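Long-range contacts in polyphosphate kinase (Porphyromonas gingivalis, PDB 2O8R), which probably catalyses the reversible transfer of the terminal phosphate of ATP onto a growing polyphosphate chain: residues P455-G464 / D476-V487; R536-N544 / L595-H604. The protein carries 3 engineered substitutions. One frame throughout, in Å; residues are numbered along the deposited sequence.

Contact 1: residues P455-G464 / D476-V487; sequences PQGIALLSTG and DTTLMTANTDIV
Residues A459 to S462 pair with T478 to T481 in an antiparallel beta hairpin of the first phospholipase D-like C-terminal domain, and the helix that follows the second strand folds back over one face of the pair. The strand directions differ by 163°. Four backbone bonds tie the hydrogen-bonded pairs A459–T481 and L461–L479, N to O and back in each case, and T463 N extends the ladder to T477 O.

On one face L460 and selenomethionine M480 lie side by side and point the same way. The selenoether chain is bent at its last torsion, which brings CE to 3.6 Å from L460 CD1; L360 of helix 355-365 covers both. The first turn of helix 484-497 packs on the opposite face: V487 CG2 sits 4.0 Å from A459 CB, and I486 CG2 meets L461 CD1 at 4.0 Å, the two branched chains crossing at a slant. The link between strand and helix is held by polar groups. T481 OG1 receives N483 N in an ST turn and is also bonded to D344, while N483 OD1 caps the helix by accepting from I486 N and, weakly, from D485 N.

At the far end a hydroxyl relay joins the strands. T478 OG1 donates to S462 OG over 3.1 Å, and S462 OG in turn donates to G464 O. With chi1 of 63°, T463 holds OG1 between its own backbone N and carbonyl carbon, where it accepts from T477 N at 2.8 Å and donates at 2.8 Å to D476 OD1, which has H597 as its second partner; T463 OG1 meets that oxygen on its anti side, 27° out of the carboxylate plane.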
loop_
_atom_site.group_PDB
_atom_site.type_symbol
_atom_site.label_atom_id
_atom_site.label_comp_id
_atom_site.label_asym_id
_atom_site.label_seq_id
_atom_site.Cartn_x
_atom_site.Cartn_y
_atom_site.Cartn_z
ATOM N N PRO A 455 -31.264 26.545 2.741
ATOM C CA PRO A 455 -29.949 26.186 2.228
ATOM C C PRO A 455 -30.060 25.896 0.744
ATOM O O PRO A 455 -31.041 25.304 0.301
ATOM C CB PRO A 455 -29.601 24.909 3.001
ATOM C CG PRO A 455 -30.885 24.414 3.546
ATOM C CD PRO A 455 -31.716 25.620 3.794
ATOM N N GLN A 456 -29.079 26.345 -0.020
ATOM C CA GLN A 456 -29.084 26.123 -1.453
ATOM C C GLN A 456 -27.822 25.345 -1.783
ATOM O O GLN A 456 -26.795 25.500 -1.117
ATOM C CB GLN A 456 -29.098 27.471 -2.174
ATOM C CG GLN A 456 -29.888 27.526 -3.460
ATOM C CD GLN A 456 -30.192 28.959 -3.872
ATOM O OE1 GLN A 456 -30.855 29.698 -3.139
ATOM N NE2 GLN A 456 -29.706 29.360 -5.049
ATOM N N GLY A 457 -27.896 24.487 -2.790
ATOM C CA GLY A 457 -26.728 23.699 -3.156
ATOM C C GLY A 457 -26.979 22.430 -3.932
ATOM O O GLY A 457 -27.933 22.331 -4.702
ATOM N N ILE A 458 -26.091 21.464 -3.735
ATOM C CA ILE A 458 -26.100 20.216 -4.491
ATOM C C ILE A 458 -26.016 19.025 -3.545
ATOM O O ILE A 458 -25.151 18.964 -2.671
ATOM C CB ILE A 458 -24.909 20.138 -5.478
ATOM C CG1 ILE A 458 -24.957 21.274 -6.496
ATOM C CG2 ILE A 458 -24.940 18.842 -6.220
ATOM C CD1 ILE A 458 -23.689 21.413 -7.338
ATOM N N ALA A 459 -26.926 18.082 -3.719
ATOM C CA ALA A 459 -26.854 16.834 -2.994
ATOM C C ALA A 459 -26.465 15.732 -3.958
ATOM O O ALA A 459 -27.009 15.645 -5.061
ATOM C CB ALA A 459 -28.194 16.514 -2.320
ATOM N N LEU A 460 -25.508 14.907 -3.544
ATOM C CA LEU A 460 -25.136 13.702 -4.275
ATOM C C LEU A 460 -25.537 12.507 -3.432
ATOM O O LEU A 460 -25.136 12.428 -2.274
ATOM C CB LEU A 460 -23.627 13.680 -4.484
ATOM C CG LEU A 460 -22.983 14.323 -5.709
ATOM C CD1 LEU A 460 -23.624 15.631 -6.071
ATOM C CD2 LEU A 460 -21.501 14.513 -5.452
ATOM N N LEU A 461 -26.349 11.609 -3.995
ATOM C CA LEU A 461 -26.827 10.387 -3.303
ATOM C C LEU A 461 -26.601 9.156 -4.138
ATOM O O LEU A 461 -26.739 9.199 -5.357
ATOM C CB LEU A 461 -28.307 10.461 -2.969
ATOM C CG LEU A 461 -28.640 11.538 -1.950
ATOM C CD1 LEU A 461 -29.079 12.835 -2.659
ATOM C CD2 LEU A 461 -29.722 11.010 -1.043
ATOM N N SER A 462 -26.288 8.044 -3.484
ATOM C CA SER A 462 -25.702 6.921 -4.201
ATOM C C SER A 462 -25.967 5.557 -3.598
ATOM O O SER A 462 -26.146 5.425 -2.386
ATOM C CB SER A 462 -24.198 7.116 -4.275
ATOM O OG SER A 462 -23.637 6.126 -5.110
ATOM N N THR A 463 -25.945 4.541 -4.454
ATOM C CA THR A 463 -26.129 3.155 -4.026
ATOM C C THR A 463 -24.839 2.521 -3.521
ATOM O O THR A 463 -24.880 1.493 -2.853
ATOM C CB THR A 463 -26.697 2.289 -5.151
ATOM O OG1 THR A 463 -25.762 2.243 -6.236
ATOM C CG2 THR A 463 -27.993 2.883 -5.643
ATOM N N GLY A 464 -23.700 3.126 -3.852
ATOM C CA GLY A 464 -22.421 2.720 -3.281
ATOM C C GLY A 464 -21.475 3.881 -3.032
ATOM O O GLY A 464 -21.869 5.038 -3.115
ATOM N N ASP A 476 -23.127 0.710 -9.879
ATOM C CA ASP A 476 -23.819 1.521 -8.872
ATOM C C ASP A 476 -24.546 2.694 -9.521
ATOM O O ASP A 476 -24.284 3.042 -10.684
ATOM C CB ASP A 476 -22.827 2.075 -7.849
ATOM C CG ASP A 476 -22.535 1.115 -6.739
ATOM O OD1 ASP A 476 -23.487 0.575 -6.146
ATOM O OD2 ASP A 476 -21.340 0.916 -6.448
ATOM N N THR A 477 -25.427 3.333 -8.756
ATOM C CA THR A 477 -26.213 4.444 -9.278
ATOM C C THR A 477 -26.152 5.700 -8.391
ATOM O O THR A 477 -26.313 5.637 -7.164
ATOM C CB THR A 477 -27.650 3.993 -9.515
ATOM O OG1 THR A 477 -27.639 2.874 -10.412
ATOM C CG2 THR A 477 -28.462 5.107 -10.135
ATOM N N THR A 478 -25.895 6.838 -9.025
ATOM C CA THR A 478 -25.719 8.095 -8.318
ATOM C C THR A 478 -26.659 9.166 -8.869
ATOM O O THR A 478 -26.705 9.402 -10.085
ATOM C CB THR A 478 -24.267 8.581 -8.435
ATOM O OG1 THR A 478 -23.404 7.667 -7.746
ATOM C CG2 THR A 478 -24.111 9.968 -7.834
ATOM N N LEU A 479 -27.406 9.794 -7.961
ATOM C CA LEU A 479 -28.254 10.926 -8.275
ATOM C C LEU A 479 -27.561 12.218 -7.902
ATOM O O LEU A 479 -27.025 12.344 -6.811
ATOM C CB LEU A 479 -29.556 10.843 -7.479
ATOM C CG LEU A 479 -30.514 12.011 -7.726
ATOM C CD1 LEU A 479 -30.981 11.991 -9.171
ATOM C CD2 LEU A 479 -31.692 11.981 -6.766
HETATM N N MSE A 480 -27.589 13.191 -8.804
HETATM C CA MSE A 480 -27.054 14.508 -8.502
HETATM C C MSE A 480 -28.162 15.526 -8.686
HETATM O O MSE A 480 -28.697 15.676 -9.781
HETATM C CB MSE A 480 -25.853 14.802 -9.393
HETATM C CG MSE A 480 -24.719 13.845 -9.115
HETATM SE SE MSE A 480 -23.180 13.995 -10.295
HETATM C CE MSE A 480 -22.196 15.419 -9.418
ATOM N N THR A 481 -28.520 16.211 -7.605
ATOM C CA THR A 481 -29.711 17.065 -7.601
ATOM C C THR A 481 -29.461 18.377 -6.890
ATOM O O THR A 481 -28.640 18.454 -5.961
ATOM C CB THR A 481 -30.932 16.373 -6.934
ATOM O OG1 THR A 481 -32.136 17.017 -7.352
ATOM C CG2 THR A 481 -30.860 16.450 -5.412
ATOM N N ALA A 482 -30.167 19.413 -7.339
ATOM C CA ALA A 482 -30.088 20.722 -6.706
ATOM C C ALA A 482 -31.422 21.014 -6.058
ATOM O O ALA A 482 -31.627 22.078 -5.483
ATOM C CB ALA A 482 -29.732 21.783 -7.717
ATOM N N ASN A 483 -32.319 20.037 -6.162
ATOM C CA ASN A 483 -33.659 20.119 -5.612
ATOM C C ASN A 483 -33.659 20.625 -4.186
ATOM O O ASN A 483 -32.956 20.088 -3.339
ATOM C CB ASN A 483 -34.304 18.749 -5.677
ATOM C CG ASN A 483 -35.709 18.736 -5.139
ATOM O OD1 ASN A 483 -35.932 18.891 -3.940
ATOM N ND2 ASN A 483 -36.670 18.513 -6.021
ATOM N N THR A 484 -34.462 21.651 -3.918
ATOM C CA THR A 484 -34.389 22.342 -2.634
ATOM C C THR A 484 -34.919 21.492 -1.461
ATOM O O THR A 484 -34.479 21.661 -0.335
ATOM C CB THR A 484 -35.031 23.774 -2.666
ATOM O OG1 THR A 484 -36.446 23.675 -2.517
ATOM C CG2 THR A 484 -34.694 24.553 -3.973
ATOM N N ASP A 485 -35.833 20.563 -1.726
ATOM C CA ASP A 485 -36.316 19.666 -0.677
ATOM C C ASP A 485 -35.295 18.603 -0.289
ATOM O O ASP A 485 -35.098 18.329 0.901
ATOM C CB ASP A 485 -37.617 19.002 -1.090
ATOM C CG ASP A 485 -38.789 19.954 -1.043
ATOM O OD1 ASP A 485 -38.557 21.173 -0.876
ATOM O OD2 ASP A 485 -39.940 19.483 -1.173
ATOM N N ILE A 486 -34.658 18.007 -1.297
ATOM C CA ILE A 486 -33.606 17.030 -1.065
ATOM C C ILE A 486 -32.420 17.715 -0.414
ATOM O O ILE A 486 -31.878 17.220 0.579
ATOM C CB ILE A 486 -33.109 16.358 -2.364
ATOM C CG1 ILE A 486 -34.269 15.939 -3.268
ATOM C CG2 ILE A 486 -32.232 15.149 -2.033
ATOM C CD1 ILE A 486 -34.859 14.608 -2.932
ATOM N N VAL A 487 -32.019 18.859 -0.964
ATOM C CA VAL A 487 -30.784 19.507 -0.518
ATOM C C VAL A 487 -30.943 19.904 0.937
ATOM O O VAL A 487 -29.970 19.928 1.696
ATOM C CB VAL A 487 -30.384 20.713 -1.400
ATOM C CG1 VAL A 487 -29.527 21.724 -0.622
ATOM C CG2 VAL A 487 -29.661 20.238 -2.666
#

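Contact 2: residues R536-N544 / L595-H604; sequences RGYMLLKMN and LEHSRIWCFH. With SO4 (sulfate ion), chain F.
Strands 538-543 and 600-603 run antiparallel in the central sheet of the second C-terminal domain, with L540–C602 and K542–I600 as hydrogen-bonded pairs. Packing is dense along the middle. Selenomethionine M539 makes a Met-aromatic contact, its SE lying 4.8 Å from the centroid of the F603 ring and 63° off the ring normal. On the same face L541 CD2 rests 3.8 Å from W601 CB, and W618 meets both residues. On the other face L540 CB touches C602 CB at 3.8 Å beneath helix 636-651, and K542 runs extended past S598 before bending at its last torsion (77°). That bend delivers NZ to E596 OE1, a buried salt bridge of 2.9 Å. Q649 hydrogen-bonds to both K542 NZ and E596 OE1, and Q679 takes the second carboxylate oxygen, so each charge has more than one partner.

The R536 end is looser. Here exposed R536 lays NH1 over a face of the H604 ring, 3.9 Å from CD2, with guanidinium and ring planes 71° apart; H604 itself turns ND1 to E609. Past the opposite end of strand 600-603, the chain presents polar groups to a sulfate, probably from the crystallisation liquor. H597 NE2 donates to its O1 at 2.7 Å, while R599 NH1 and NH2 converge on O4 at 2.9 and 2.8 Å, a fork steadied by the salt bridge from R599 NE to D617. H597 is a predicted ATP-binding residue, and this histidine-x-arginine pair gripping an anion is consistent with a variant of the HxK part of the HKD motif of the phospholipase D superfamily.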
loop_
_atom_site.group_PDB
_atom_site.type_symbol
_atom_site.label_atom_id
_atom_site.label_comp_id
_atom_site.label_asym_id
_atom_site.label_seq_id
_atom_site.Cartn_x
_atom_site.Cartn_y
_atom_site.Cartn_z
ATOM N N ARG A 536 -53.942 -2.321 -11.396
ATOM C CA ARG A 536 -52.732 -3.142 -11.448
ATOM C C ARG A 536 -51.852 -2.889 -10.223
ATOM O O ARG A 536 -51.728 -1.744 -9.771
ATOM C CB ARG A 536 -51.948 -2.870 -12.742
ATOM C CG ARG A 536 -50.716 -3.731 -12.883
ATOM C CD ARG A 536 -50.331 -3.994 -14.324
ATOM N NE ARG A 536 -49.191 -4.909 -14.405
ATOM C CZ ARG A 536 -47.911 -4.535 -14.353
ATOM N NH1 ARG A 536 -47.591 -3.252 -14.222
ATOM N NH2 ARG A 536 -46.943 -5.442 -14.436
ATOM N N GLY A 537 -51.273 -3.959 -9.677
ATOM C CA GLY A 537 -50.365 -3.867 -8.531
ATOM C C GLY A 537 -49.004 -4.445 -8.858
ATOM O O GLY A 537 -48.840 -5.666 -8.959
ATOM N N TYR A 538 -48.017 -3.575 -9.024
ATOM C CA TYR A 538 -46.690 -4.025 -9.445
ATOM C C TYR A 538 -45.547 -3.408 -8.638
ATOM O O TYR A 538 -45.626 -2.247 -8.203
ATOM C CB TYR A 538 -46.491 -3.752 -10.936
ATOM C CG TYR A 538 -45.201 -4.297 -11.470
ATOM C CD1 TYR A 538 -44.994 -5.675 -11.559
ATOM C CD2 TYR A 538 -44.173 -3.438 -11.868
ATOM C CE1 TYR A 538 -43.811 -6.190 -12.038
ATOM C CE2 TYR A 538 -42.979 -3.942 -12.353
ATOM C CZ TYR A 538 -42.803 -5.317 -12.431
ATOM O OH TYR A 538 -41.626 -5.818 -12.921
HETATM N N MSE A 539 -44.488 -4.196 -8.436
HETATM C CA MSE A 539 -43.268 -3.736 -7.757
HETATM C C MSE A 539 -42.060 -4.279 -8.468
HETATM O O MSE A 539 -42.032 -5.450 -8.865
HETATM C CB MSE A 539 -43.231 -4.201 -6.307
HETATM C CG MSE A 539 -44.243 -3.502 -5.436
HETATM SE SE MSE A 539 -44.076 -3.887 -3.549
HETATM C CE MSE A 539 -44.889 -5.624 -3.459
ATOM N N LEU A 540 -41.057 -3.425 -8.631
ATOM C CA LEU A 540 -39.785 -3.849 -9.191
ATOM C C LEU A 540 -38.714 -3.462 -8.198
ATOM O O LEU A 540 -38.484 -2.281 -7.959
ATOM C CB LEU A 540 -39.561 -3.208 -10.559
ATOM C CG LEU A 540 -38.377 -3.612 -11.450
ATOM C CD1 LEU A 540 -37.846 -5.016 -11.198
ATOM C CD2 LEU A 540 -38.754 -3.456 -12.904
ATOM N N LEU A 541 -38.080 -4.471 -7.607
ATOM C CA LEU A 541 -37.181 -4.263 -6.477
ATOM C C LEU A 541 -35.813 -4.921 -6.703
ATOM O O LEU A 541 -35.727 -6.131 -6.910
ATOM C CB LEU A 541 -37.808 -4.849 -5.227
ATOM C CG LEU A 541 -39.134 -4.358 -4.674
ATOM C CD1 LEU A 541 -39.484 -5.279 -3.529
ATOM C CD2 LEU A 541 -39.022 -2.918 -4.193
ATOM N N LYS A 542 -34.744 -4.126 -6.661
ATOM C CA LYS A 542 -33.394 -4.650 -6.860
ATOM C C LYS A 542 -32.496 -4.338 -5.681
ATOM O O LYS A 542 -32.365 -3.183 -5.294
ATOM C CB LYS A 542 -32.774 -4.069 -8.112
ATOM C CG LYS A 542 -31.316 -4.445 -8.309
ATOM C CD LYS A 542 -30.737 -3.770 -9.549
ATOM C CE LYS A 542 -29.304 -4.121 -9.713
ATOM N NZ LYS A 542 -29.267 -5.476 -10.260
HETATM N N MSE A 543 -31.881 -5.372 -5.117
HETATM C CA MSE A 543 -30.925 -5.182 -4.042
HETATM C C MSE A 543 -29.908 -6.319 -3.912
HETATM O O MSE A 543 -30.008 -7.348 -4.579
HETATM C CB MSE A 543 -31.657 -4.997 -2.741
HETATM C CG MSE A 543 -32.442 -6.205 -2.308
HETATM SE SE MSE A 543 -33.900 -5.642 -1.152
HETATM C CE MSE A 543 -33.480 -3.719 -1.015
ATOM N N ASN A 544 -28.913 -6.107 -3.061
ATOM C CA ASN A 544 -27.867 -7.085 -2.866
ATOM C C ASN A 544 -28.395 -8.188 -1.977
ATOM O O ASN A 544 -28.049 -9.352 -2.153
ATOM C CB ASN A 544 -26.610 -6.450 -2.255
ATOM C CG ASN A 544 -25.910 -5.488 -3.206
ATOM O OD1 ASN A 544 -26.002 -4.272 -3.051
ATOM N ND2 ASN A 544 -25.201 -6.029 -4.186
ATOM N N LEU A 595 -20.205 -6.209 -10.366
ATOM C CA LEU A 595 -20.971 -6.573 -9.194
ATOM C C LEU A 595 -22.234 -5.715 -9.175
ATOM O O LEU A 595 -22.174 -4.478 -9.126
ATOM C CB LEU A 595 -20.127 -6.431 -7.930
ATOM C CG LEU A 595 -20.694 -6.914 -6.598
ATOM C CD1 LEU A 595 -19.684 -7.720 -5.788
ATOM C CD2 LEU A 595 -21.140 -5.729 -5.814
ATOM N N GLU A 596 -23.374 -6.394 -9.261
ATOM C CA GLU A 596 -24.680 -5.749 -9.326
ATOM C C GLU A 596 -25.057 -5.188 -7.967
ATOM O O GLU A 596 -25.671 -5.856 -7.140
ATOM C CB GLU A 596 -25.723 -6.746 -9.804
ATOM C CG GLU A 596 -25.604 -7.108 -11.273
ATOM C CD GLU A 596 -25.982 -5.963 -12.202
ATOM O OE1 GLU A 596 -26.831 -5.129 -11.833
ATOM O OE2 GLU A 596 -25.428 -5.894 -13.310
ATOM N N HIS A 597 -24.689 -3.937 -7.744
ATOM C CA HIS A 597 -24.652 -3.450 -6.395
ATOM C C HIS A 597 -25.726 -2.427 -6.146
ATOM O O HIS A 597 -25.972 -2.059 -5.005
ATOM C CB HIS A 597 -23.260 -2.876 -6.098
ATOM C CG HIS A 597 -23.053 -2.517 -4.665
ATOM N ND1 HIS A 597 -23.211 -1.231 -4.192
ATOM C CD2 HIS A 597 -22.724 -3.276 -3.596
ATOM C CE1 HIS A 597 -22.969 -1.214 -2.896
ATOM N NE2 HIS A 597 -22.668 -2.441 -2.512
ATOM N N SER A 598 -26.364 -1.955 -7.213
ATOM C CA SER A 598 -27.453 -0.984 -7.087
ATOM C C SER A 598 -28.543 -1.500 -6.158
ATOM O O SER A 598 -28.830 -2.710 -6.106
ATOM C CB SER A 598 -28.073 -0.677 -8.452
ATOM O OG SER A 598 -27.199 0.088 -9.255
ATOM N N ARG A 599 -29.135 -0.575 -5.412
ATOM C CA ARG A 599 -30.352 -0.859 -4.659
ATOM C C ARG A 599 -31.417 0.124 -5.112
ATOM O O ARG A 599 -31.296 1.336 -4.890
ATOM C CB ARG A 599 -30.095 -0.747 -3.162
ATOM C CG ARG A 599 -28.934 -1.593 -2.686
ATOM C CD ARG A 599 -28.230 -0.927 -1.542
ATOM N NE ARG A 599 -27.323 -1.854 -0.890
ATOM C CZ ARG A 599 -26.029 -1.632 -0.687
ATOM N NH1 ARG A 599 -25.478 -0.491 -1.067
ATOM N NH2 ARG A 599 -25.289 -2.557 -0.084
ATOM N N ILE A 600 -32.447 -0.393 -5.776
ATOM C CA ILE A 600 -33.448 0.448 -6.434
ATOM C C ILE A 600 -34.858 -0.092 -6.208
ATOM O O ILE A 600 -35.075 -1.301 -6.280
ATOM C CB ILE A 600 -33.175 0.543 -7.952
ATOM C CG1 ILE A 600 -31.905 1.359 -8.217
ATOM C CG2 ILE A 600 -34.379 1.146 -8.680
ATOM C CD1 ILE A 600 -31.499 1.461 -9.693
ATOM N N TRP A 601 -35.809 0.793 -5.923
ATOM C CA TRP A 601 -37.197 0.367 -5.705
ATOM C C TRP A 601 -38.150 1.100 -6.644
ATOM O O TRP A 601 -38.111 2.324 -6.745
ATOM C CB TRP A 601 -37.661 0.593 -4.256
ATOM C CG TRP A 601 -36.656 0.342 -3.155
ATOM C CD1 TRP A 601 -35.662 -0.609 -3.126
ATOM C CD2 TRP A 601 -36.589 1.025 -1.894
ATOM N NE1 TRP A 601 -34.973 -0.539 -1.937
ATOM C CE2 TRP A 601 -35.516 0.456 -1.166
ATOM C CE3 TRP A 601 -37.322 2.067 -1.315
ATOM C CZ2 TRP A 601 -35.155 0.903 0.099
ATOM C CZ3 TRP A 601 -36.967 2.506 -0.040
ATOM C CH2 TRP A 601 -35.898 1.922 0.649
ATOM N N CYS A 602 -39.005 0.337 -7.320
ATOM C CA CYS A 602 -40.040 0.881 -8.190
ATOM C C CYS A 602 -41.405 0.397 -7.773
ATOM O O CYS A 602 -41.682 -0.802 -7.786
ATOM C CB CYS A 602 -39.809 0.454 -9.629
ATOM S SG CYS A 602 -38.197 0.891 -10.183
ATOM N N PHE A 603 -42.261 1.336 -7.411
ATOM C CA PHE A 603 -43.652 1.013 -7.115
ATOM C C PHE A 603 -44.559 1.574 -8.207
ATOM O O PHE A 603 -44.536 2.779 -8.482
ATOM C CB PHE A 603 -44.044 1.564 -5.751
ATOM C CG PHE A 603 -43.197 1.039 -4.611
ATOM C CD1 PHE A 603 -43.645 -0.017 -3.830
ATOM C CD2 PHE A 603 -41.964 1.618 -4.306
ATOM C CE1 PHE A 603 -42.882 -0.493 -2.772
ATOM C CE2 PHE A 603 -41.203 1.148 -3.251
ATOM C CZ PHE A 603 -41.661 0.088 -2.484
ATOM N N HIS A 604 -45.347 0.698 -8.830
ATOM C CA HIS A 604 -46.203 1.078 -9.962
ATOM C C HIS A 604 -47.206 2.190 -9.659
ATOM O O HIS A 604 -47.362 3.117 -10.467
ATOM C CB HIS A 604 -46.945 -0.130 -10.512
ATOM C CG HIS A 604 -47.698 0.156 -11.771
ATOM N ND1 HIS A 604 -47.163 0.899 -12.804
ATOM C CD2 HIS A 604 -48.939 -0.207 -12.171
ATOM C CE1 HIS A 604 -48.044 0.984 -13.783
ATOM N NE2 HIS A 604 -49.131 0.322 -13.425
HETATM S S SO4 F . -21.863 -1.811 0.873
HETATM O O1 SO4 F . -21.185 -2.326 -0.314
HETATM O O2 SO4 F . -22.208 -2.939 1.753
HETATM O O3 SO4 F . -20.975 -0.888 1.577
HETATM O O4 SO4 F . -23.036 -1.041 0.470
#

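Contact 1 belongs to the first phospholipase D-like domain and contact 2 to the second; their centres are 20 Å apart, yet their ends meet where the two domains face each other. Strands 474-481 and 595-596 are parallel neighbours in one sheet. Two probable hydrogen bonds pin the junction: D476 OD1 to H597 ND1 at 2.7 Å, and T477 OG1 to S598 OG at 3.0 Å. The first probably orients the imidazole whose other nitrogen holds the sulfate. T463 O also packs 2.7 Å from R599 NH1. Y474, another predicted ATP-binding residue, lies beside both contacts, consistent with a nucleotide or phosphate site at this interface.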